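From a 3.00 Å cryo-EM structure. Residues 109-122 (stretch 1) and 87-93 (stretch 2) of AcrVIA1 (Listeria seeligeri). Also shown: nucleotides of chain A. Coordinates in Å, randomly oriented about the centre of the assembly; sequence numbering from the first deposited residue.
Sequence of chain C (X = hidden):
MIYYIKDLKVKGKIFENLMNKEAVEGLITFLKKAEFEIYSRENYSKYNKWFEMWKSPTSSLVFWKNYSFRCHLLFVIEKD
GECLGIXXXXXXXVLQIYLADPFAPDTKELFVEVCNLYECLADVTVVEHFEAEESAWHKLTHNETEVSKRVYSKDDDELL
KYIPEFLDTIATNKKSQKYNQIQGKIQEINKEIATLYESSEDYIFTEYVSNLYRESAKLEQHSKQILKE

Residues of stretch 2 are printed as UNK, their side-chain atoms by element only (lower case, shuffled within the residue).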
# COMPACT_ATOMS: atom_id res chain seq x y z
N GLU C 109 -6.84 -14.47 1.54
CA GLU C 109 -6.41 -15.85 1.36
C GLU C 109 -7.55 -16.82 1.70
O GLU C 109 -8.60 -16.44 2.20
CB GLU C 109 -5.19 -16.12 2.22
CG GLU C 109 -5.45 -15.88 3.69
CD GLU C 109 -4.24 -16.11 4.56
OE1 GLU C 109 -3.18 -16.46 4.03
OE2 GLU C 109 -4.37 -15.93 5.79
N LEU C 110 -7.31 -18.11 1.41
CA LEU C 110 -8.28 -19.14 1.78
C LEU C 110 -8.44 -19.33 3.28
O LEU C 110 -9.44 -19.90 3.69
CB LEU C 110 -7.93 -20.51 1.20
CG LEU C 110 -8.43 -20.92 -0.17
CD1 LEU C 110 -7.87 -22.28 -0.49
CD2 LEU C 110 -9.94 -20.99 -0.14
N PHE C 111 -7.49 -18.90 4.10
CA PHE C 111 -7.73 -19.04 5.54
C PHE C 111 -8.75 -18.01 6.02
O PHE C 111 -9.36 -18.19 7.08
CB PHE C 111 -6.41 -18.92 6.30
CG PHE C 111 -6.54 -19.22 7.75
CD1 PHE C 111 -6.68 -20.51 8.19
CD2 PHE C 111 -6.54 -18.19 8.68
CE1 PHE C 111 -6.80 -20.77 9.53
CE2 PHE C 111 -6.67 -18.45 10.01
CZ PHE C 111 -6.81 -19.74 10.44
N VAL C 112 -8.99 -16.97 5.24
CA VAL C 112 -9.95 -15.93 5.59
C VAL C 112 -11.23 -16.06 4.77
O VAL C 112 -12.33 -15.85 5.28
CB VAL C 112 -9.28 -14.55 5.39
CG1 VAL C 112 -10.21 -13.43 5.81
CG2 VAL C 112 -7.97 -14.50 6.16
N GLU C 113 -11.10 -16.43 3.50
CA GLU C 113 -12.26 -16.44 2.61
C GLU C 113 -13.14 -17.66 2.78
O GLU C 113 -14.32 -17.61 2.42
CB GLU C 113 -11.81 -16.34 1.16
CG GLU C 113 -11.22 -15.01 0.77
CD GLU C 113 -12.23 -13.88 0.83
OE1 GLU C 113 -13.44 -14.13 0.62
OE2 GLU C 113 -11.81 -12.73 1.06
N VAL C 114 -12.61 -18.77 3.31
CA VAL C 114 -13.39 -20.00 3.38
C VAL C 114 -14.37 -19.98 4.54
O VAL C 114 -15.24 -20.85 4.62
CB VAL C 114 -12.45 -21.22 3.47
CG1 VAL C 114 -11.98 -21.43 4.89
CG2 VAL C 114 -13.08 -22.46 2.86
N CYS C 115 -14.27 -18.99 5.43
CA CYS C 115 -15.18 -18.90 6.56
C CYS C 115 -16.60 -18.58 6.12
O CYS C 115 -17.55 -18.86 6.85
CB CYS C 115 -14.67 -17.84 7.53
SG CYS C 115 -13.12 -18.28 8.31
N ASN C 116 -16.76 -18.00 4.94
CA ASN C 116 -18.08 -17.76 4.39
C ASN C 116 -18.73 -19.05 3.92
O ASN C 116 -19.94 -19.23 4.09
CB ASN C 116 -17.97 -16.78 3.24
CG ASN C 116 -17.53 -15.41 3.69
OD1 ASN C 116 -17.94 -14.93 4.74
ND2 ASN C 116 -16.69 -14.77 2.89
N LEU C 117 -17.94 -19.95 3.32
CA LEU C 117 -18.44 -21.26 2.93
C LEU C 117 -18.81 -22.10 4.15
O LEU C 117 -19.85 -22.76 4.17
CB LEU C 117 -17.39 -21.98 2.09
CG LEU C 117 -17.74 -23.41 1.69
CD1 LEU C 117 -18.99 -23.44 0.85
CD2 LEU C 117 -16.59 -24.07 0.95
N TYR C 118 -17.98 -22.06 5.18
CA TYR C 118 -18.18 -22.92 6.34
C TYR C 118 -19.30 -22.46 7.25
O TYR C 118 -19.83 -23.28 8.00
CB TYR C 118 -16.87 -23.02 7.10
CG TYR C 118 -15.85 -23.87 6.41
CD1 TYR C 118 -16.23 -24.87 5.53
CD2 TYR C 118 -14.50 -23.64 6.59
CE1 TYR C 118 -15.31 -25.63 4.89
CE2 TYR C 118 -13.57 -24.41 5.95
CZ TYR C 118 -13.97 -25.39 5.11
OH TYR C 118 -13.04 -26.15 4.47
N GLU C 119 -19.69 -21.19 7.20
CA GLU C 119 -20.86 -20.73 7.92
C GLU C 119 -22.14 -20.92 7.13
O GLU C 119 -23.22 -20.59 7.64
CB GLU C 119 -20.70 -19.26 8.31
CG GLU C 119 -19.70 -19.05 9.42
CD GLU C 119 -19.46 -17.60 9.72
OE1 GLU C 119 -20.01 -16.75 9.00
OE2 GLU C 119 -18.71 -17.30 10.68
N CYS C 120 -22.06 -21.41 5.90
CA CYS C 120 -23.22 -21.90 5.19
C CYS C 120 -23.33 -23.41 5.24
O CYS C 120 -24.43 -23.95 5.05
CB CYS C 120 -23.19 -21.43 3.73
SG CYS C 120 -23.34 -19.64 3.51
N LEU C 121 -22.23 -24.11 5.50
CA LEU C 121 -22.25 -25.56 5.62
C LEU C 121 -22.68 -26.00 7.01
O LEU C 121 -23.43 -26.97 7.15
CB LEU C 121 -20.88 -26.14 5.31
CG LEU C 121 -20.35 -26.13 3.88
CD1 LEU C 121 -18.93 -26.63 3.85
CD2 LEU C 121 -21.22 -27.00 3.01
N ALA C 122 -22.21 -25.31 8.04
CA ALA C 122 -22.39 -25.78 9.41
C ALA C 122 -23.69 -25.24 9.99
O ALA C 122 -24.35 -24.37 9.42
CB ALA C 122 -21.19 -25.38 10.26
N UNK C 87 -9.33 -31.46 10.70
CA UNK C 87 -8.97 -30.10 10.31
C UNK C 87 -9.66 -29.71 9.01
O UNK C 87 -9.93 -30.55 8.15
c UNK C 87 -7.03 -31.27 10.97
c UNK C 87 -7.45 -30.16 10.13
c UNK C 87 -8.12 -32.29 10.90
N UNK C 88 -9.93 -28.42 8.87
CA UNK C 88 -10.60 -27.93 7.67
C UNK C 88 -9.68 -27.89 6.46
O UNK C 88 -10.17 -27.77 5.34
c UNK C 88 -11.18 -26.55 7.92
N UNK C 89 -8.37 -27.97 6.65
CA UNK C 89 -7.46 -28.14 5.53
C UNK C 89 -7.53 -29.53 4.92
O UNK C 89 -7.30 -29.68 3.72
c UNK C 89 -6.03 -27.84 5.97
o UNK C 89 -5.60 -28.78 6.94
N UNK C 90 -7.84 -30.54 5.73
CA UNK C 90 -8.09 -31.88 5.21
C UNK C 90 -9.37 -31.90 4.38
O UNK C 90 -9.43 -32.54 3.33
c UNK C 90 -6.81 -32.91 7.09
c UNK C 90 -8.52 -34.27 5.92
c UNK C 90 -8.14 -32.88 6.38
N UNK C 91 -10.40 -31.17 4.83
CA UNK C 91 -11.66 -31.08 4.10
C UNK C 91 -11.48 -30.41 2.75
O UNK C 91 -12.08 -30.84 1.75
c UNK C 91 -14.92 -31.21 4.37
c UNK C 91 -16.52 -29.88 3.24
c UNK C 91 -15.63 -28.84 3.20
c UNK C 91 -14.02 -30.17 4.35
c UNK C 91 -12.66 -30.32 4.96
c UNK C 91 -14.39 -28.98 3.76
c UNK C 91 -16.16 -31.07 3.82
N UNK C 92 -10.67 -29.36 2.69
CA UNK C 92 -10.41 -28.65 1.44
C UNK C 92 -9.55 -29.45 0.49
O UNK C 92 -9.71 -29.33 -0.72
c UNK C 92 -10.56 -26.31 2.40
c UNK C 92 -9.72 -27.33 1.71
o UNK C 92 -8.50 -25.22 2.81
c UNK C 92 -9.74 -25.16 2.93
o UNK C 92 -10.32 -24.22 3.49
N UNK C 93 -8.62 -30.24 1.01
CA UNK C 93 -7.73 -31.01 0.16
C UNK C 93 -8.39 -32.26 -0.40
O UNK C 93 -8.09 -32.65 -1.53
o UNK C 93 -5.62 -32.17 0.14
c UNK C 93 -6.49 -31.41 0.94
P U A 51 -2.64 -32.66 2.11
OP1 U A 51 -2.69 -33.30 0.78
OP2 U A 51 -3.57 -31.56 2.43
O5' U A 51 -2.78 -33.80 3.21
C5' U A 51 -3.88 -33.80 4.14
C4' U A 51 -4.21 -35.21 4.56
O4' U A 51 -5.37 -35.68 3.83
C3' U A 51 -3.12 -36.25 4.31
O3' U A 51 -3.19 -37.28 5.29
C2' U A 51 -3.54 -36.85 2.98
O2' U A 51 -3.03 -38.14 2.76
C1' U A 51 -5.06 -36.88 3.15
N1 U A 51 -5.80 -36.92 1.89
C2 U A 51 -5.61 -35.89 0.99
O2 U A 51 -4.85 -34.96 1.21
N3 U A 51 -6.33 -35.98 -0.17
C4 U A 51 -7.21 -36.98 -0.52
O4 U A 51 -7.79 -36.93 -1.61
C5 U A 51 -7.36 -38.01 0.46
C6 U A 51 -6.67 -37.95 1.60

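Position 87 carries three side-chain carbons that close a ring onto the backbone N and lie beyond reach of stretch 1, which identifies Pro87. It occupies the N-cap position of the helix that follows, where its carbonyl O accepts weak hydrogen bonds from the backbone N atoms of positions 90 and 91.

Position 88 has a single side-chain carbon, the CB, directed toward stretch 1 and 3.8 Å from CE2 of Tyr118. One carbon and nothing beyond it define Ala88. The Tyr118 ring lies close to this turn of the helix, with Tyr118 OH 3.4 Å from Ala88 O.

At position 89 one carbon is followed by one oxygen, and the CA-to-CB bond points away from stretch 1. This is Ser89, with chi1 in the p well.

Position 90 shows three carbons, a CB bearing two more, buried but without contact to stretch 1. The beta-branched outline is that of Val90.

Position 91 bears one carbon leading to a six-carbon ring with no oxygen attached. The ring lies against the ring and OH of Tyr118 and near Leu121 CD1, so the residue is Phe91. Its ring meets that of Tyr118 obliquely, with centroids 5.7 Å apart and planes at 63°. Phe91 CE2 lies 3.6 Å from Tyr118 CE1 and 4.0 Å from Leu121 CD1, while the Tyr118 OH sits at the edge of the phenylalanine ring, 3.2 Å from Phe91 CD2.

Position 92 has three carbons in a chain, the third carrying two oxygens. One of the carbons is 3.2 Å from Tyr118 OH, and one of the oxygens is 3.3 Å from Val114 CG2. This is Glu92, and the two atoms are its CG and OE2. The extended chi2, in the t well, carries the carboxylate past the tyrosine hydroxyl toward Val114 and Leu110.

Position 93 again has one carbon and one oxygen, out of reach of stretch 1, and is Ser93. Its OG instead faces U51 of chain A, 3.1 Å from both OP2 and O2 of that nucleotide.

The contact is centred on Tyr118, which projects from helix 115-121 toward helix 88-93. The two helices are nearly perpendicular, with axes 12.8 Å apart at closest approach, so a long side chain is well suited to bridge the gap. Ala88, Phe91 and Glu92, the latter two spaced three and four residues along the helix from Ala88, all point their CA-to-CB bonds toward stretch 1 and pack about the hydroxyl end of Tyr118. Leu121 extends the apolar packing at Phe91, whereas Val114 and Leu110 lie near the Glu92 carboxylate. Together the two stretches bury 262 Å², largely through side-chain packing.

Stretch 2 (87-93) PASVFES
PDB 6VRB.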